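Ent-copalyl diphosphate synthase (Streptomyces platensis, PDB 5BP8) is a mainly helical bacterial terpene cyclase of the class II type, with a domain related to those of squalene-hopene cyclases. Local coordinates at residues 30-35 with 192-197; 38-43 with 196-201; 45-50 with 83-88; 226-231 with 237-242. One frame throughout, in Å; residues are numbered along the deposited sequence. Where two conformers were deposited one is given.

Contact 1: 30-35 with 192-197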
# COMPACT_ATOMS: atom_id res chain seq x y z
N SER A 30 4.13 -7.59 6.55
CA SER A 30 3.21 -8.55 5.98
C SER A 30 3.95 -9.78 5.51
O SER A 30 5.18 -9.87 5.59
CB SER A 30 2.37 -7.93 4.84
OG SER A 30 3.19 -7.55 3.75
N VAL A 31 3.17 -10.75 5.05
CA VAL A 31 3.73 -12.05 4.70
C VAL A 31 4.65 -11.97 3.48
O VAL A 31 5.71 -12.58 3.47
CB VAL A 31 2.58 -13.04 4.43
CG1 VAL A 31 3.08 -14.31 3.78
CG2 VAL A 31 1.84 -13.34 5.74
N TYR A 32 4.27 -11.23 2.45
CA TYR A 32 5.02 -11.34 1.17
C TYR A 32 6.53 -11.12 1.31
O TYR A 32 7.32 -12.00 0.95
CB TYR A 32 4.46 -10.40 0.07
CG TYR A 32 5.30 -10.50 -1.17
CD1 TYR A 32 5.08 -11.50 -2.11
CD2 TYR A 32 6.39 -9.66 -1.37
CE1 TYR A 32 5.88 -11.64 -3.21
CE2 TYR A 32 7.22 -9.81 -2.48
CZ TYR A 32 6.96 -10.81 -3.41
OH TYR A 32 7.75 -10.98 -4.54
N ASP A 33 6.96 -9.96 1.85
CA ASP A 33 8.39 -9.68 1.90
C ASP A 33 9.05 -10.49 3.01
O ASP A 33 10.23 -10.80 2.93
CB ASP A 33 8.74 -8.19 2.10
CG ASP A 33 9.06 -7.47 0.79
OD1 ASP A 33 8.28 -7.59 -0.18
OD2 ASP A 33 10.04 -6.72 0.74
N THR A 34 8.33 -10.79 4.07
CA THR A 34 8.91 -11.59 5.13
C THR A 34 9.35 -12.94 4.55
O THR A 34 10.49 -13.43 4.82
CB THR A 34 7.88 -11.77 6.28
OG1 THR A 34 7.57 -10.49 6.85
CG2 THR A 34 8.44 -12.66 7.34
N ALA A 35 8.48 -13.54 3.74
CA ALA A 35 8.81 -14.77 3.03
C ALA A 35 9.95 -14.57 2.01
O ALA A 35 10.87 -15.41 1.91
CB ALA A 35 7.58 -15.35 2.36
N THR A 192 10.11 -4.35 -7.70
CA THR A 192 9.78 -5.74 -7.95
C THR A 192 10.96 -6.54 -8.55
O THR A 192 10.79 -7.61 -9.16
CB THR A 192 8.46 -5.87 -8.75
OG1 THR A 192 8.04 -7.25 -8.80
CG2 THR A 192 8.57 -5.37 -10.08
N LEU A 193 12.17 -6.06 -8.29
CA LEU A 193 13.36 -6.67 -8.86
C LEU A 193 13.43 -8.19 -8.58
O LEU A 193 13.86 -8.95 -9.44
CB LEU A 193 14.62 -6.00 -8.33
CG LEU A 193 15.99 -6.59 -8.74
CD1 LEU A 193 16.18 -6.54 -10.25
CD2 LEU A 193 17.12 -5.85 -8.03
N GLU A 194 12.99 -8.60 -7.40
CA GLU A 194 13.13 -10.03 -6.98
C GLU A 194 12.32 -10.98 -7.83
O GLU A 194 12.57 -12.18 -7.85
CB GLU A 194 12.78 -10.19 -5.48
CG GLU A 194 11.29 -10.31 -5.15
CD GLU A 194 10.54 -8.98 -5.11
OE1 GLU A 194 11.12 -7.92 -5.47
OE2 GLU A 194 9.34 -9.01 -4.71
N ALA A 195 11.31 -10.46 -8.52
CA ALA A 195 10.55 -11.26 -9.47
C ALA A 195 11.34 -11.50 -10.75
O ALA A 195 11.17 -12.53 -11.39
CB ALA A 195 9.25 -10.57 -9.81
N VAL A 196 12.17 -10.53 -11.11
CA VAL A 196 12.99 -10.60 -12.29
C VAL A 196 14.18 -11.53 -12.06
O VAL A 196 14.49 -12.36 -12.93
CB VAL A 196 13.46 -9.19 -12.70
CG1 VAL A 196 14.31 -9.24 -13.95
CG2 VAL A 196 12.25 -8.28 -12.93
N THR A 197 14.80 -11.44 -10.90
CA THR A 197 15.96 -12.22 -10.57
C THR A 197 16.09 -12.40 -9.08
O THR A 197 15.77 -11.48 -8.34
CB THR A 197 17.28 -11.58 -11.11
OG1 THR A 197 18.40 -12.44 -10.79
CG2 THR A 197 17.52 -10.21 -10.53
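Tyr32 and Glu194 reach for each other from opposite directions and meet at one point: the hydroxyl OH of Tyr32 donates to OE2 of Glu194 at a short 2.5 Å, using the lone pair of OE2 that faces away from OE1. The oxygen sits at the edge of the phenol ring, near its plane, where it also comes within 3.2 Å of the ring carbon CE2. Ring and carboxylate planes are turned 55° apart. Further along the same ring edge, OD1 of Asp33 lies in the ring plane, 3.0 Å from CD2 of Tyr32. Glu194 gets its acid there by folding: CG is set between the backbone N and carbonyl carbon (chi1 82°), and the chain turns again about the CB-CG bond. The bond ties the first turn of helix 31-40 to the short helix 193-196, inside one of the helical domains that make up a class II terpene cyclase. OE2 has a second partner in Lys498, which forms a salt bridge with it. Next to Lys498, Asp499 receives the backbone N of Tyr32 through one carboxylate oxygen and OG of Ser30 through the other. Asp33 OD2 meanwhile accepts from the backbone N of Ala222 in helix 221-228.

Contact 2: 38-43 with 196-201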
# COMPACT_ATOMS: atom_id res chain seq x y z
N VAL A 38 13.18 -14.73 3.86
CA VAL A 38 13.48 -16.12 4.21
C VAL A 38 14.11 -16.82 3.02
O VAL A 38 15.10 -17.58 3.15
CB VAL A 38 12.22 -16.88 4.68
CG1 VAL A 38 12.48 -18.37 4.75
CG2 VAL A 38 11.77 -16.37 6.04
N SER A 39 13.54 -16.61 1.84
CA SER A 39 14.02 -17.30 0.65
C SER A 39 15.36 -16.74 0.15
O SER A 39 16.28 -17.51 -0.20
CB SER A 39 12.99 -17.19 -0.46
OG SER A 39 13.32 -18.07 -1.52
N LEU A 40 15.48 -15.42 0.13
CA LEU A 40 16.61 -14.75 -0.52
C LEU A 40 17.74 -14.32 0.40
O LEU A 40 18.85 -14.13 -0.09
CB LEU A 40 16.14 -13.50 -1.27
CG LEU A 40 15.09 -13.76 -2.35
CD1 LEU A 40 14.58 -12.44 -2.92
CD2 LEU A 40 15.57 -14.69 -3.46
N ALA A 41 17.46 -14.15 1.70
CA ALA A 41 18.43 -13.58 2.63
C ALA A 41 18.51 -14.33 3.96
O ALA A 41 18.26 -13.77 5.01
CB ALA A 41 18.15 -12.09 2.83
N PRO A 42 18.82 -15.63 3.91
CA PRO A 42 18.91 -16.42 5.14
C PRO A 42 20.07 -15.95 6.04
O PRO A 42 20.07 -16.24 7.23
CB PRO A 42 19.14 -17.85 4.63
CG PRO A 42 19.76 -17.67 3.29
CD PRO A 42 19.16 -16.43 2.73
N TRP A 43 21.01 -15.20 5.47
CA TRP A 43 22.15 -14.59 6.22
C TRP A 43 21.72 -13.49 7.20
O TRP A 43 22.41 -13.17 8.16
CB TRP A 43 23.20 -14.02 5.22
CG TRP A 43 22.63 -12.98 4.29
CD1 TRP A 43 22.20 -13.20 3.04
CD2 TRP A 43 22.41 -11.59 4.57
NE1 TRP A 43 21.70 -12.04 2.50
CE2 TRP A 43 21.80 -11.04 3.43
CE3 TRP A 43 22.64 -10.77 5.67
CZ2 TRP A 43 21.45 -9.69 3.34
CZ3 TRP A 43 22.27 -9.42 5.59
CH2 TRP A 43 21.69 -8.90 4.43
N VAL A 196 12.17 -10.53 -11.11
CA VAL A 196 12.99 -10.60 -12.29
C VAL A 196 14.18 -11.53 -12.06
O VAL A 196 14.49 -12.36 -12.93
CB VAL A 196 13.46 -9.19 -12.70
CG1 VAL A 196 14.31 -9.24 -13.95
CG2 VAL A 196 12.25 -8.28 -12.93
N THR A 197 14.80 -11.44 -10.90
CA THR A 197 15.96 -12.22 -10.57
C THR A 197 16.09 -12.40 -9.08
O THR A 197 15.77 -11.48 -8.34
CB THR A 197 17.28 -11.58 -11.11
OG1 THR A 197 18.40 -12.44 -10.79
CG2 THR A 197 17.52 -10.21 -10.53
N ARG A 198 16.55 -13.57 -8.65
CA ARG A 198 16.81 -13.84 -7.25
C ARG A 198 18.12 -13.22 -6.79
O ARG A 198 18.33 -13.07 -5.58
CB ARG A 198 16.88 -15.35 -6.98
CG ARG A 198 15.57 -16.06 -7.26
CD ARG A 198 15.73 -17.54 -7.03
NE ARG A 198 16.00 -17.80 -5.63
CZ ARG A 198 15.08 -18.13 -4.72
NH1 ARG A 198 13.79 -18.21 -5.02
NH2 ARG A 198 15.46 -18.35 -3.48
N ASP A 199 19.00 -12.94 -7.74
CA ASP A 199 20.35 -12.48 -7.45
C ASP A 199 20.87 -11.77 -8.68
O ASP A 199 21.31 -12.40 -9.62
CB ASP A 199 21.24 -13.68 -7.07
CG ASP A 199 22.64 -13.28 -6.69
OD1 ASP A 199 23.10 -12.18 -7.05
OD2 ASP A 199 23.33 -14.12 -6.04
N GLY A 200 20.76 -10.46 -8.69
CA GLY A 200 21.20 -9.66 -9.82
C GLY A 200 20.74 -8.23 -9.69
O GLY A 200 19.99 -7.90 -8.79
N THR A 201 21.21 -7.36 -10.58
CA THR A 201 20.98 -5.92 -10.42
C THR A 201 20.09 -5.36 -11.51
O THR A 201 19.21 -4.53 -11.23
CB THR A 201 22.32 -5.16 -10.38
OG1 THR A 201 23.09 -5.51 -11.55
CG2 THR A 201 23.09 -5.60 -9.14
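Arg198 crosses from an irregular loop to pack on the last turn of helix 31-40, in a helical domain of the cyclase, where Ser39 and Leu40 receive it. The loop is braced by an ST turn: OG1 of Thr197 accepts from the backbone N of Asp199, and Arg198 is the residue in the middle. Along the arginine, nearly every step meets the same methyl group, CD2 of Leu40. Arg198 CB lies 3.8 Å from it, and CG of the arginine follows at 4.0 Å. The chain is extended there and then turns about the CG-CD bond (chi3 65°), which lays the guanidinium over the leucine: NE comes to 3.8 Å from Leu40 CD2, CZ and NH2 of Arg198 each to 3.7 Å from it, and the methyl stands 3.5 Å off the guanidinium plane, displaced toward its rim. Aliphatic contact thus covers one face of the cation while its edge does the polar work. NH1 forms salt bridges with Glu80 and Asp137. The hydroxyl of Ser39 also bonds to Glu80, through the other carboxylate oxygen, so Glu80 positions both members of the pair. With chi1 at -168°, Ser39 OG swings out toward the arginine. With two carboxylates beside NH1, the positive charge is probably well compensated despite the partly buried setting. The contact finishes at the other nitrogen, NH2 of Arg198, which donates to OG of Ser39 over 2.9 Å with an N-H...O angle of 150°, the oxygen lying slightly out of the guanidinium plane.

Contact 3: 45-50 with 83-88. With SO4 (sulfate ion), chain E.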
# COMPACT_ATOMS: atom_id res chain seq x y z
N ASP A 45 19.89 -11.28 10.05
CA ASP A 45 19.39 -11.41 11.41
C ASP A 45 17.86 -11.49 11.41
O ASP A 45 17.20 -10.84 10.59
CB ASP A 45 19.83 -10.19 12.26
CG ASP A 45 21.29 -10.28 12.74
OD1 ASP A 45 21.92 -11.35 12.64
OD2 ASP A 45 21.81 -9.24 13.24
N GLY A 46 17.30 -12.29 12.32
CA GLY A 46 15.84 -12.41 12.46
C GLY A 46 15.25 -13.47 11.54
O GLY A 46 14.03 -13.56 11.41
N HIS A 47 16.09 -14.35 11.00
CA HIS A 47 15.63 -15.37 10.05
C HIS A 47 14.67 -16.35 10.72
O HIS A 47 13.59 -16.63 10.21
CB HIS A 47 16.85 -16.09 9.44
CG HIS A 47 16.51 -17.19 8.48
ND1 HIS A 47 16.07 -16.96 7.20
CD2 HIS A 47 16.59 -18.53 8.61
CE1 HIS A 47 15.87 -18.11 6.59
NE2 HIS A 47 16.20 -19.08 7.42
N ARG A 48 15.04 -16.84 11.90
CA ARG A 48 14.14 -17.74 12.64
C ARG A 48 12.84 -17.05 13.02
O ARG A 48 11.77 -17.66 12.95
CB ARG A 48 14.84 -18.34 13.86
CG ARG A 48 15.87 -19.38 13.41
CD ARG A 48 16.80 -19.80 14.53
NE ARG A 48 17.64 -18.69 14.98
CZ ARG A 48 18.42 -18.72 16.06
NH1 ARG A 48 19.14 -17.66 16.39
NH2 ARG A 48 18.47 -19.82 16.81
N GLU A 49 12.91 -15.79 13.39
CA GLU A 49 11.71 -15.04 13.71
C GLU A 49 10.77 -14.93 12.52
O GLU A 49 9.53 -14.93 12.67
CB GLU A 49 12.09 -13.66 14.22
CG GLU A 49 12.63 -13.66 15.64
CD GLU A 49 14.11 -14.06 15.77
OE1 GLU A 49 14.86 -14.37 14.78
OE2 GLU A 49 14.54 -14.05 16.94
N ARG A 50 11.35 -14.80 11.32
CA ARG A 50 10.56 -14.70 10.09
C ARG A 50 9.89 -16.02 9.76
O ARG A 50 8.74 -16.06 9.37
CB ARG A 50 11.41 -14.20 8.91
CG ARG A 50 11.77 -12.72 9.05
CD ARG A 50 12.40 -12.14 7.78
NE ARG A 50 13.82 -12.51 7.71
CZ ARG A 50 14.81 -11.93 8.41
NH1 ARG A 50 16.06 -12.41 8.29
NH2 ARG A 50 14.58 -10.92 9.23
N LEU A 83 9.80 -24.05 0.86
CA LEU A 83 10.48 -25.07 0.05
C LEU A 83 11.99 -24.77 -0.02
O LEU A 83 12.84 -25.66 0.13
CB LEU A 83 9.88 -25.18 -1.34
CG LEU A 83 8.48 -25.82 -1.45
CD1 LEU A 83 7.83 -25.50 -2.79
CD2 LEU A 83 8.58 -27.34 -1.24
N THR A 84 12.32 -23.50 -0.25
CA THR A 84 13.72 -23.09 -0.28
C THR A 84 14.41 -23.37 1.05
O THR A 84 15.52 -23.95 1.06
CB THR A 84 13.85 -21.61 -0.70
OG1 THR A 84 13.42 -21.48 -2.05
CG2 THR A 84 15.28 -21.11 -0.57
N GLU A 85 13.78 -23.01 2.17
CA GLU A 85 14.36 -23.28 3.50
C GLU A 85 14.55 -24.76 3.77
O GLU A 85 15.63 -25.17 4.27
CB GLU A 85 13.49 -22.68 4.59
CG GLU A 85 13.92 -22.96 6.03
CD GLU A 85 15.26 -22.37 6.41
OE1 GLU A 85 15.68 -21.37 5.80
OE2 GLU A 85 15.91 -22.89 7.34
N LEU A 86 13.54 -25.56 3.44
CA LEU A 86 13.59 -27.02 3.66
C LEU A 86 14.70 -27.67 2.85
O LEU A 86 15.29 -28.66 3.29
CB LEU A 86 12.25 -27.66 3.34
CG LEU A 86 11.24 -27.46 4.46
CD1 LEU A 86 9.82 -27.60 3.93
CD2 LEU A 86 11.51 -28.46 5.57
N ALA A 87 15.05 -27.08 1.71
CA ALA A 87 16.14 -27.63 0.89
C ALA A 87 17.54 -27.21 1.33
O ALA A 87 18.51 -27.69 0.76
CB ALA A 87 15.96 -27.23 -0.56
N ARG A 88 17.67 -26.29 2.29
CA ARG A 88 19.00 -25.76 2.63
C ARG A 88 19.45 -26.26 4.00
O ARG A 88 18.66 -26.89 4.71
CB ARG A 88 19.03 -24.21 2.55
CG ARG A 88 18.15 -23.53 3.55
CD ARG A 88 18.52 -22.07 3.79
NE ARG A 88 18.41 -21.20 2.62
CZ ARG A 88 17.46 -20.29 2.40
NH1 ARG A 88 16.44 -20.06 3.25
NH2 ARG A 88 17.55 -19.58 1.29
S SO4 E . 18.61 -15.54 13.19
O1 SO4 E . 18.01 -14.43 14.01
O2 SO4 E . 19.05 -14.98 11.89
O3 SO4 E . 19.77 -16.07 13.93
O4 SO4 E . 17.58 -16.61 13.08
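His47 and Glu85 come at each other from opposite directions, the imidazole from helix 47-57 and the carboxylate from helix 72-86. NE2 of His47 donates to OE1 of Glu85 at 2.9 Å in a bent bond, with an N-H...O angle of 143°. The oxygen lies exactly in the ring plane, but on the acid's side the meeting is steep: the carboxylate is turned 51° against the ring, and the NE2 of the histidine arrives from above its plane. Arg88 approaches OE1 of Glu85 from the other face, its NH1 3.0 Å away in a salt bridge that lies flat in the guanidinium plane. A turn about the CB-CG bond (chi2 64°) curls the glutamate so that one oxygen can serve both donors. Arg88 is itself fixed by the end of helix 31-40, where the carbonyls of Val38 and Ser39 accept from NH1 and NH2. At the start of helix 47-57 a sulfate ion, probably from the crystallisation liquor, sits on the backbone N-H groups of the first turn, a classic helix N-terminal anion site. Gly46 N reaches sulfate O1 at 2.8 Å, His47 N takes O2, and Arg48 N takes O4 at 2.8 Å. The side chain of Arg48 bends round to the same ion, NE meeting O4 at 2.8 Å and NH1 meeting O3 at 3.0 Å. Because OE1 of Glu85 is gripped by two N-H donors, one of them from an arginine, the acid probably stays ionised, and its charge would in turn favour a proton on NE2 of His47.

Contact 4: 226-231 with 237-242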
# COMPACT_ATOMS: atom_id res chain seq x y z
N ALA A 226 17.52 -9.15 -3.42
CA ALA A 226 17.83 -9.70 -4.76
C ALA A 226 19.04 -8.98 -5.35
O ALA A 226 19.94 -9.60 -5.95
CB ALA A 226 16.61 -9.56 -5.67
N TRP A 227 19.09 -7.68 -5.15
CA TRP A 227 20.17 -6.84 -5.68
C TRP A 227 21.50 -7.19 -5.02
O TRP A 227 22.52 -7.33 -5.70
CB TRP A 227 19.83 -5.36 -5.48
CG TRP A 227 20.74 -4.38 -6.19
CD1 TRP A 227 20.52 -3.77 -7.40
CD2 TRP A 227 22.01 -3.90 -5.72
NE1 TRP A 227 21.57 -2.94 -7.71
CE2 TRP A 227 22.52 -3.02 -6.72
CE3 TRP A 227 22.79 -4.17 -4.59
CZ2 TRP A 227 23.76 -2.37 -6.59
CZ3 TRP A 227 24.04 -3.51 -4.46
CH2 TRP A 227 24.50 -2.63 -5.46
N LEU A 228 21.48 -7.36 -3.70
CA LEU A 228 22.70 -7.68 -2.94
C LEU A 228 23.25 -9.06 -3.24
O LEU A 228 24.44 -9.29 -3.09
CB LEU A 228 22.39 -7.64 -1.43
CG LEU A 228 22.20 -6.24 -0.85
CD1 LEU A 228 21.54 -6.29 0.53
CD2 LEU A 228 23.49 -5.43 -0.78
N GLY A 229 22.39 -10.00 -3.59
CA GLY A 229 22.81 -11.33 -3.90
C GLY A 229 23.01 -12.22 -2.69
O GLY A 229 22.71 -11.85 -1.54
N ALA A 230 23.55 -13.40 -2.95
CA ALA A 230 23.56 -14.48 -2.00
C ALA A 230 24.57 -14.26 -0.88
O ALA A 230 24.33 -14.70 0.26
CB ALA A 230 23.81 -15.80 -2.69
N ALA A 231 25.66 -13.55 -1.16
CA ALA A 231 26.66 -13.32 -0.12
C ALA A 231 27.14 -11.88 -0.16
O ALA A 231 28.23 -11.60 -0.63
CB ALA A 231 27.83 -14.29 -0.28
N PRO A 237 25.65 -0.61 2.17
CA PRO A 237 24.50 0.11 2.70
C PRO A 237 23.20 -0.69 2.66
O PRO A 237 22.40 -0.61 3.59
CB PRO A 237 24.42 1.35 1.81
CG PRO A 237 25.84 1.58 1.40
CD PRO A 237 26.45 0.22 1.24
N GLY A 238 23.00 -1.47 1.61
CA GLY A 238 21.78 -2.28 1.52
C GLY A 238 21.63 -3.26 2.65
O GLY A 238 20.52 -3.60 3.07
N VAL A 239 22.77 -3.78 3.14
CA VAL A 239 22.76 -4.65 4.29
C VAL A 239 22.26 -3.92 5.53
O VAL A 239 21.48 -4.48 6.29
CB VAL A 239 24.14 -5.30 4.52
CG1 VAL A 239 24.16 -6.04 5.85
CG2 VAL A 239 24.46 -6.26 3.39
N ALA A 240 22.68 -2.66 5.72
CA ALA A 240 22.25 -1.88 6.86
C ALA A 240 20.75 -1.59 6.77
O ALA A 240 20.04 -1.61 7.79
CB ALA A 240 23.01 -0.57 6.92
N TYR A 241 20.27 -1.30 5.56
CA TYR A 241 18.82 -1.11 5.39
C TYR A 241 18.04 -2.35 5.82
O TYR A 241 17.12 -2.26 6.64
CB TYR A 241 18.54 -0.75 3.95
CG TYR A 241 17.10 -0.83 3.50
CD1 TYR A 241 16.19 0.17 3.79
CD2 TYR A 241 16.68 -1.91 2.70
CE1 TYR A 241 14.85 0.09 3.33
CE2 TYR A 241 15.38 -1.97 2.23
CZ TYR A 241 14.48 -0.99 2.54
OH TYR A 241 13.21 -1.10 2.02
N LEU A 242 18.42 -3.53 5.31
CA LEU A 242 17.74 -4.78 5.67
C LEU A 242 17.81 -5.03 7.17
O LEU A 242 16.79 -5.40 7.80
CB LEU A 242 18.29 -5.97 4.89
CG LEU A 242 17.93 -5.96 3.41
CD1 LEU A 242 18.54 -7.15 2.69
CD2 LEU A 242 16.41 -5.96 3.24
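Over one face of the peptide that joins Gly238 to Val239 sits the CD1 methyl of Leu228. Leu228 CD1 stands almost straight above the carbonyl carbon, Gly238 C, at 3.7 Å, and Val239 N is 3.8 Å from the same methyl. At the edge of this peptide the Gly238 oxygen is engaged in the helix, accepting from the backbone N of Leu242. Gly238 has no side chain on this side, so nothing of its own stands between the leucine and the backbone. Around this face two side chains complete the seat: CD1 of Leu242 meets CD1 of Leu228 tip to tip at 3.8 Å, and CG2 of Val239 stands a little further off, 4.1 Å from Leu228 CD1. The leucine ends helix 221-228, and the three residues it touches lie on the first turns of helix 237-249, so the contact packs two consecutive helices of the helical domain across the short loop between them. Gly229 opens that loop with a positive phi of 82°, turning the chain out of the helix directly after Leu228. On either side of the leucine along the sequence, neighbours hold other parts: Trp227 NE1 bonds to the carbonyl of Ala204, while Ala230 N donates to Asp199.

All four contacts lie on the same side of the chain's centre, and contacts 1 and 2 share Val196 and Thr197 as well as helix 31-40, their centres 9 Å apart. Leu40 CD1 packs on Glu194 CB at 3.9 Å, joining the two. Contact 3 is nested in the sequence loop closed by contact 2 and adjoins it: Pro42 CG packs 3.5 Å from Arg88 NH2. Contact 2 also adjoins contact 4: Gly200 N is hydrogen-bonded to Ala226 O at 3.0 Å. Contacts 3 and 4 do not touch, their centres about 16 Å and their nearest atoms about 6 Å apart. The sulfate is bound by residues 46-48 of contact 3.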